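Local coordinates for protein carboxypeptidase A (Helicoverpa armigera, PDB 1JQG) that probably removes C-terminal residues from peptide chains as a zinc-dependent metallocarboxypeptidase of the M14 family, at residues Y242-D252 with S267-H275; Y314-P322 with A361-Q372. One frame throughout, in Å; residues are numbered along the deposited sequence.

Both contacts belong to the zinc carboxypeptidase part of the chain, one following the other in sequence. Contact 1 folds the long loop between helices 221-228 and 283-294 back on itself, whereas contact 2 joins the loop after strand 311-314 to helix 366-373 and the loop that leads into it. Their centres lie about 23 Å apart, and their nearest atoms approach to about 6 Å without touching. The bound zinc ion is about 7 Å from the side chain of Asp252 in contact 1 and about 10 Å from that of Ala362 in contact 2. Asn254 connects the two: its backbone N bonds to Asp252 OD2, and its OD1 accepts from the N of Ala366.

Contact 1 of 2, residues Y242-D252 with S267-H275; sequences YMAGNLCMGVD and SSVCSDTFH
The rings of Tyr242 and Phe274 meet as an offset edge-to-face pair, their planes 89° apart and their centroids separated by 5.2 Å. Phe274 CE2 stands over one face of the tyrosine, displaced toward its rim, and lies 3.5 Å from Tyr242 CD2. The edge of Phe274 that faces Tyr242 continues to Gly250, whose O lies near the phenyl plane, 3.8 Å from Phe274 CD2, while the CA of Val269 rests on one face of the same ring. With CG anti to the backbone N (chi1 -177°), Phe274 turns its CD2/CE2 side to both Tyr242 and Val251, and Val251 CG2 comes obliquely to Phe274 CD2. Val269 crosses Tyr242 at about a right angle, its CG1 3.5 Å from Tyr242 CB. The phenol oxygen of Tyr242 is bonded to Glu282, and its ring also takes part in a cation-pi contact with Arg277.

Beyond Val269, the disulfide Cys248-Cys270 joins the segments covalently. Its chi3 of 94° is relaxed, and the methyl CE of Met243 packs 3.5 Å from Cys270 SG. At the far end, Asp252 N donates to Phe274 O at 2.8 Å, tying the backbones together next to the zinc site. Between these ties Lys236 gathers the carbonyl oxygens of Met249, Gly250 and Ser271, so one ammonium group spans both segments. The Asp252 carboxylate divides its partners: OD1 forms a salt bridge with Arg235, whereas OD2 bonds to Asn254 N and to NE2 of the zinc ligand His181. Held from both oxygens, this second-shell carboxylate probably fixes the rotation of the imidazole and may strengthen its hold on the metal, the carboxylate-histidine-zinc arrangement familiar from M14 carboxypeptidases.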
# COMPACT_ATOMS: atom_id res chain seq x y z
N TYR A 242 16.37 -15.90 8.84
CA TYR A 242 17.23 -15.03 8.04
C TYR A 242 18.38 -14.45 8.87
O TYR A 242 19.30 -13.95 8.24
CB TYR A 242 16.48 -13.82 7.50
CG TYR A 242 15.70 -14.07 6.23
CD1 TYR A 242 14.33 -14.27 6.20
CD2 TYR A 242 16.41 -14.11 5.03
CE1 TYR A 242 13.70 -14.49 4.98
CE2 TYR A 242 15.78 -14.31 3.82
CZ TYR A 242 14.41 -14.51 3.80
OH TYR A 242 13.72 -14.74 2.61
N MET A 243 18.47 -14.78 10.15
CA MET A 243 19.55 -14.33 11.02
C MET A 243 19.59 -15.19 12.27
O MET A 243 18.59 -15.67 12.81
CB MET A 243 19.37 -12.86 11.37
CG MET A 243 20.41 -12.29 12.29
SD MET A 243 20.15 -10.56 12.69
CE MET A 243 21.07 -9.93 11.26
N ALA A 244 20.78 -15.34 12.83
CA ALA A 244 21.03 -16.10 14.05
C ALA A 244 20.24 -15.62 15.24
O ALA A 244 20.29 -14.44 15.61
CB ALA A 244 22.53 -15.97 14.36
N GLY A 245 19.39 -16.49 15.78
CA GLY A 245 18.55 -16.11 16.91
C GLY A 245 17.41 -15.19 16.50
O GLY A 245 16.64 -14.68 17.30
N ASN A 246 17.27 -14.93 15.20
CA ASN A 246 16.27 -14.08 14.61
C ASN A 246 16.26 -12.70 15.25
O ASN A 246 15.19 -12.15 15.52
CB ASN A 246 14.88 -14.71 14.68
CG ASN A 246 14.75 -15.95 13.82
OD1 ASN A 246 14.39 -17.04 14.28
ND2 ASN A 246 15.06 -15.80 12.54
N LEU A 247 17.45 -12.13 15.44
CA LEU A 247 17.59 -10.77 15.96
C LEU A 247 16.79 -9.82 15.05
O LEU A 247 16.04 -8.97 15.50
CB LEU A 247 19.06 -10.36 15.95
CG LEU A 247 19.46 -9.14 16.77
CD1 LEU A 247 19.38 -9.53 18.25
CD2 LEU A 247 20.87 -8.70 16.44
N CYS A 248 16.98 -9.97 13.74
CA CYS A 248 16.25 -9.22 12.73
C CYS A 248 15.44 -10.21 11.90
O CYS A 248 15.92 -11.32 11.65
CB CYS A 248 17.22 -8.45 11.85
SG CYS A 248 18.19 -7.17 12.64
N MET A 249 14.24 -9.82 11.49
CA MET A 249 13.40 -10.67 10.69
C MET A 249 12.51 -9.86 9.74
O MET A 249 12.45 -8.64 9.79
CB MET A 249 12.52 -11.57 11.56
CG MET A 249 11.66 -10.94 12.62
SD MET A 249 11.09 -12.03 13.96
CE MET A 249 9.60 -12.66 13.21
N GLY A 250 11.82 -10.57 8.83
CA GLY A 250 10.91 -10.01 7.87
C GLY A 250 11.57 -9.50 6.61
O GLY A 250 12.63 -8.85 6.60
N VAL A 251 10.83 -9.63 5.53
CA VAL A 251 11.18 -9.24 4.19
C VAL A 251 10.18 -8.19 3.68
O VAL A 251 8.99 -8.26 3.99
CB VAL A 251 11.15 -10.44 3.25
CG1 VAL A 251 11.22 -9.97 1.80
CG2 VAL A 251 12.21 -11.49 3.59
N ASP A 252 10.70 -7.17 3.00
CA ASP A 252 9.84 -6.17 2.37
C ASP A 252 9.21 -6.81 1.12
O ASP A 252 9.88 -7.03 0.10
CB ASP A 252 10.66 -4.96 1.96
CG ASP A 252 9.83 -3.80 1.44
OD1 ASP A 252 10.42 -2.71 1.31
OD2 ASP A 252 8.62 -4.00 1.16
N SER A 267 20.24 -5.61 1.36
CA SER A 267 20.75 -6.96 1.45
C SER A 267 20.83 -7.40 2.90
O SER A 267 21.17 -8.54 3.19
CB SER A 267 22.13 -7.06 0.81
OG SER A 267 21.88 -6.92 -0.60
N SER A 268 20.47 -6.50 3.79
CA SER A 268 20.45 -6.77 5.23
C SER A 268 19.04 -7.06 5.69
O SER A 268 18.09 -6.36 5.33
CB SER A 268 21.00 -5.55 5.99
OG SER A 268 21.04 -5.77 7.40
N VAL A 269 18.83 -7.99 6.56
CA VAL A 269 17.54 -8.44 7.05
C VAL A 269 17.05 -7.46 8.10
O VAL A 269 15.87 -7.36 8.45
CB VAL A 269 17.57 -9.84 7.70
CG1 VAL A 269 16.14 -10.34 7.85
CG2 VAL A 269 18.36 -10.81 6.86
N CYS A 270 17.98 -6.66 8.61
CA CYS A 270 17.65 -5.65 9.62
C CYS A 270 17.06 -4.41 8.98
O CYS A 270 16.43 -3.59 9.65
CB CYS A 270 18.94 -5.31 10.37
SG CYS A 270 19.61 -6.73 11.30
N SER A 271 17.24 -4.26 7.68
CA SER A 271 16.63 -3.15 6.94
C SER A 271 15.16 -3.37 6.64
O SER A 271 14.75 -4.53 6.42
CB SER A 271 17.41 -2.93 5.64
OG SER A 271 16.78 -1.91 4.90
N ASP A 272 14.39 -2.30 6.53
CA ASP A 272 12.98 -2.36 6.20
C ASP A 272 12.74 -2.63 4.72
O ASP A 272 11.60 -2.75 4.33
CB ASP A 272 12.27 -1.06 6.62
CG ASP A 272 12.08 -0.96 8.11
OD1 ASP A 272 11.65 -2.00 8.68
OD2 ASP A 272 12.36 0.10 8.68
N THR A 273 13.78 -2.56 3.89
CA THR A 273 13.70 -2.80 2.46
C THR A 273 14.43 -4.04 2.02
O THR A 273 14.85 -4.13 0.88
CB THR A 273 14.23 -1.57 1.68
OG1 THR A 273 15.59 -1.33 1.94
CG2 THR A 273 13.40 -0.37 2.09
N PHE A 274 14.59 -5.00 2.91
CA PHE A 274 15.22 -6.28 2.60
C PHE A 274 14.44 -7.05 1.55
O PHE A 274 13.28 -7.31 1.85
CB PHE A 274 15.34 -7.13 3.87
CG PHE A 274 16.04 -8.45 3.66
CD1 PHE A 274 17.23 -8.50 2.97
CD2 PHE A 274 15.48 -9.63 4.17
CE1 PHE A 274 17.90 -9.71 2.77
CE2 PHE A 274 16.15 -10.82 3.98
CZ PHE A 274 17.35 -10.87 3.28
N HIS A 275 15.12 -7.48 0.48
CA HIS A 275 14.51 -8.13 -0.65
C HIS A 275 14.26 -9.61 -0.43
O HIS A 275 13.62 -10.23 -1.30
CB HIS A 275 15.32 -7.85 -1.93
CG HIS A 275 16.78 -8.12 -1.85
ND1 HIS A 275 17.28 -9.27 -1.24
CD2 HIS A 275 17.85 -7.43 -2.33
CE1 HIS A 275 18.60 -9.23 -1.34
NE2 HIS A 275 18.96 -8.13 -1.99

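Contact 2 of 2, residues Y314-P322 with A361-Q372; sequences YGYGNGVLP and AASGGASDYAMQ
Gly317 N donates to Asp368 OD1 over 2.6 Å in an almost straight bond (170° at the hydrogen), meeting the oxygen on its syn side and 21° out of the carboxylate plane. The same carboxylate lies beside Tyr316, Asp368 CG 3.5 Å from Tyr316 CD1 and its plane turned 72° from the ring. The backbone O of Asp368 sits at the ring edge. Met371 CG, anti to its own backbone N, is carried to the phenol end of the ring, Met371 CG 3.5 Å from Tyr316 CZ, and the two side chains cross at about a right angle. Met371 SD lies obliquely off the Tyr316 ring, 5.3 Å from its centroid, in a Met-aromatic contact. An alanine in place of Asp368 would probably leave Gly317 N without its acceptor and open a gap where the carboxylate now lies against Tyr316 CA and CD1.

In the alpha/beta fold of the catalytic domain, these contacts set the loop leaving strand 311-314 against one side of the short helix 366-373, N-capped by Gly365, and against Ala361 and Ala362 before it. Gly317 approaches closely because a CB would collide with Ala362 O. Gly317 O accepts a weak bond from Ala362 N at 3.3 Å. A type I turn from Tyr316 to Gly319 presents Gly317 N, and an Asx turn overlaps its end, Val320 N donating to Asn318 OD1. Farther out, Leu328 of helix 325-340 touches both Pro322 and Met371.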
# COMPACT_ATOMS: atom_id res chain seq x y z
N TYR A 314 3.72 4.64 -11.79
CA TYR A 314 3.84 3.55 -12.76
C TYR A 314 5.24 3.55 -13.31
O TYR A 314 6.12 4.29 -12.84
CB TYR A 314 2.86 3.79 -13.93
CG TYR A 314 3.15 5.10 -14.70
CD1 TYR A 314 4.17 5.15 -15.67
CD2 TYR A 314 2.41 6.27 -14.43
CE1 TYR A 314 4.44 6.34 -16.36
CE2 TYR A 314 2.70 7.46 -15.12
CZ TYR A 314 3.71 7.50 -16.07
OH TYR A 314 4.00 8.66 -16.73
N GLY A 315 5.44 2.73 -14.30
CA GLY A 315 6.71 2.69 -15.01
C GLY A 315 7.34 1.37 -14.90
O GLY A 315 6.84 0.43 -15.51
N TYR A 316 8.35 1.48 -14.15
CA TYR A 316 9.24 0.45 -13.72
C TYR A 316 10.18 1.22 -12.77
O TYR A 316 10.79 2.21 -13.11
CB TYR A 316 9.93 -0.21 -14.93
CG TYR A 316 9.04 -1.24 -15.68
CD1 TYR A 316 8.19 -2.14 -14.97
CD2 TYR A 316 9.06 -1.29 -17.08
CE1 TYR A 316 7.39 -3.07 -15.68
CE2 TYR A 316 8.26 -2.21 -17.77
CZ TYR A 316 7.43 -3.10 -17.08
OH TYR A 316 6.67 -3.99 -17.78
N GLY A 317 10.29 0.79 -11.55
CA GLY A 317 11.12 1.51 -10.51
C GLY A 317 12.51 1.96 -11.03
O GLY A 317 13.24 2.74 -10.35
N ASN A 318 13.15 1.44 -12.04
CA ASN A 318 14.52 1.64 -12.47
C ASN A 318 14.69 2.88 -13.33
O ASN A 318 15.79 3.33 -13.63
CB ASN A 318 15.06 0.44 -13.26
CG ASN A 318 14.27 0.17 -14.51
OD1 ASN A 318 13.19 0.73 -14.67
ND2 ASN A 318 14.83 -0.68 -15.34
N GLY A 319 13.62 3.49 -13.75
CA GLY A 319 13.61 4.69 -14.55
C GLY A 319 13.20 4.47 -16.00
O GLY A 319 12.78 5.46 -16.57
N VAL A 320 13.37 3.27 -16.54
CA VAL A 320 13.05 2.97 -17.91
C VAL A 320 11.52 2.94 -18.06
O VAL A 320 10.82 2.35 -17.23
CB VAL A 320 13.60 1.60 -18.34
CG1 VAL A 320 13.16 1.37 -19.79
CG2 VAL A 320 15.10 1.52 -18.24
N LEU A 321 11.03 3.58 -19.10
CA LEU A 321 9.61 3.71 -19.37
C LEU A 321 9.13 2.62 -20.31
O LEU A 321 9.84 2.19 -21.22
CB LEU A 321 9.29 5.09 -19.96
CG LEU A 321 9.57 6.30 -19.06
CD1 LEU A 321 9.20 7.56 -19.84
CD2 LEU A 321 8.79 6.19 -17.76
N PRO A 322 7.90 2.13 -20.12
CA PRO A 322 7.33 1.11 -20.99
C PRO A 322 6.85 1.68 -22.30
O PRO A 322 6.64 2.90 -22.40
CB PRO A 322 6.16 0.58 -20.15
CG PRO A 322 5.78 1.64 -19.20
CD PRO A 322 7.01 2.47 -18.99
N ALA A 361 14.79 5.24 -6.86
CA ALA A 361 14.98 3.93 -7.49
C ALA A 361 14.46 2.82 -6.59
O ALA A 361 14.75 2.75 -5.42
CB ALA A 361 16.43 3.75 -7.91
N ALA A 362 13.70 1.91 -7.18
CA ALA A 362 13.11 0.78 -6.47
C ALA A 362 12.94 -0.40 -7.42
O ALA A 362 12.66 -0.24 -8.59
CB ALA A 362 11.74 1.11 -5.88
N SER A 363 13.07 -1.60 -6.91
CA SER A 363 12.90 -2.82 -7.68
C SER A 363 12.14 -3.87 -6.89
O SER A 363 11.97 -3.72 -5.69
CB SER A 363 14.26 -3.41 -8.09
OG SER A 363 15.02 -3.62 -6.89
N GLY A 364 11.66 -4.89 -7.63
CA GLY A 364 10.91 -5.95 -6.94
C GLY A 364 9.49 -5.53 -6.58
O GLY A 364 8.89 -6.20 -5.75
N GLY A 365 8.96 -4.47 -7.18
CA GLY A 365 7.64 -3.99 -6.84
C GLY A 365 6.56 -4.82 -7.52
O GLY A 365 6.71 -5.40 -8.59
N ALA A 366 5.42 -4.89 -6.86
CA ALA A 366 4.28 -5.68 -7.32
C ALA A 366 3.71 -5.15 -8.62
O ALA A 366 3.54 -5.88 -9.60
CB ALA A 366 3.21 -5.64 -6.23
N SER A 367 3.44 -3.85 -8.72
CA SER A 367 2.89 -3.25 -9.93
C SER A 367 3.81 -3.41 -11.15
O SER A 367 3.31 -3.58 -12.26
CB SER A 367 2.49 -1.80 -9.72
OG SER A 367 3.55 -0.92 -9.39
N ASP A 368 5.13 -3.36 -10.93
CA ASP A 368 6.07 -3.55 -12.02
C ASP A 368 6.03 -4.97 -12.60
O ASP A 368 6.14 -5.16 -13.81
CB ASP A 368 7.50 -3.23 -11.56
CG ASP A 368 7.79 -1.75 -11.55
OD1 ASP A 368 8.86 -1.32 -11.08
OD2 ASP A 368 6.97 -0.91 -11.96
N TYR A 369 5.90 -5.97 -11.72
CA TYR A 369 5.86 -7.35 -12.12
C TYR A 369 4.57 -7.66 -12.90
O TYR A 369 4.67 -8.28 -13.96
CB TYR A 369 6.04 -8.32 -10.94
CG TYR A 369 5.82 -9.78 -11.32
CD1 TYR A 369 6.86 -10.55 -11.83
CD2 TYR A 369 4.60 -10.41 -11.18
CE1 TYR A 369 6.71 -11.87 -12.19
CE2 TYR A 369 4.39 -11.73 -11.52
CZ TYR A 369 5.46 -12.45 -12.02
OH TYR A 369 5.25 -13.76 -12.36
N ALA A 370 3.46 -7.19 -12.39
CA ALA A 370 2.16 -7.35 -13.00
C ALA A 370 2.10 -6.77 -14.40
O ALA A 370 1.52 -7.40 -15.28
CB ALA A 370 1.12 -6.57 -12.18
N MET A 371 2.74 -5.62 -14.57
CA MET A 371 2.94 -4.98 -15.87
C MET A 371 3.76 -5.84 -16.83
O MET A 371 3.45 -5.91 -18.01
CB MET A 371 3.63 -3.62 -15.67
CG MET A 371 3.94 -2.94 -16.99
SD MET A 371 3.08 -1.36 -17.15
CE MET A 371 2.77 -1.53 -18.94
N GLN A 372 4.77 -6.50 -16.31
CA GLN A 372 5.67 -7.34 -17.11
C GLN A 372 5.05 -8.67 -17.48
O GLN A 372 5.30 -9.28 -18.53
CB GLN A 372 6.96 -7.58 -16.33
CG GLN A 372 7.93 -8.54 -16.97
CD GLN A 372 9.02 -9.04 -16.05
OE1 GLN A 372 8.77 -9.69 -15.03
NE2 GLN A 372 10.28 -8.76 -16.37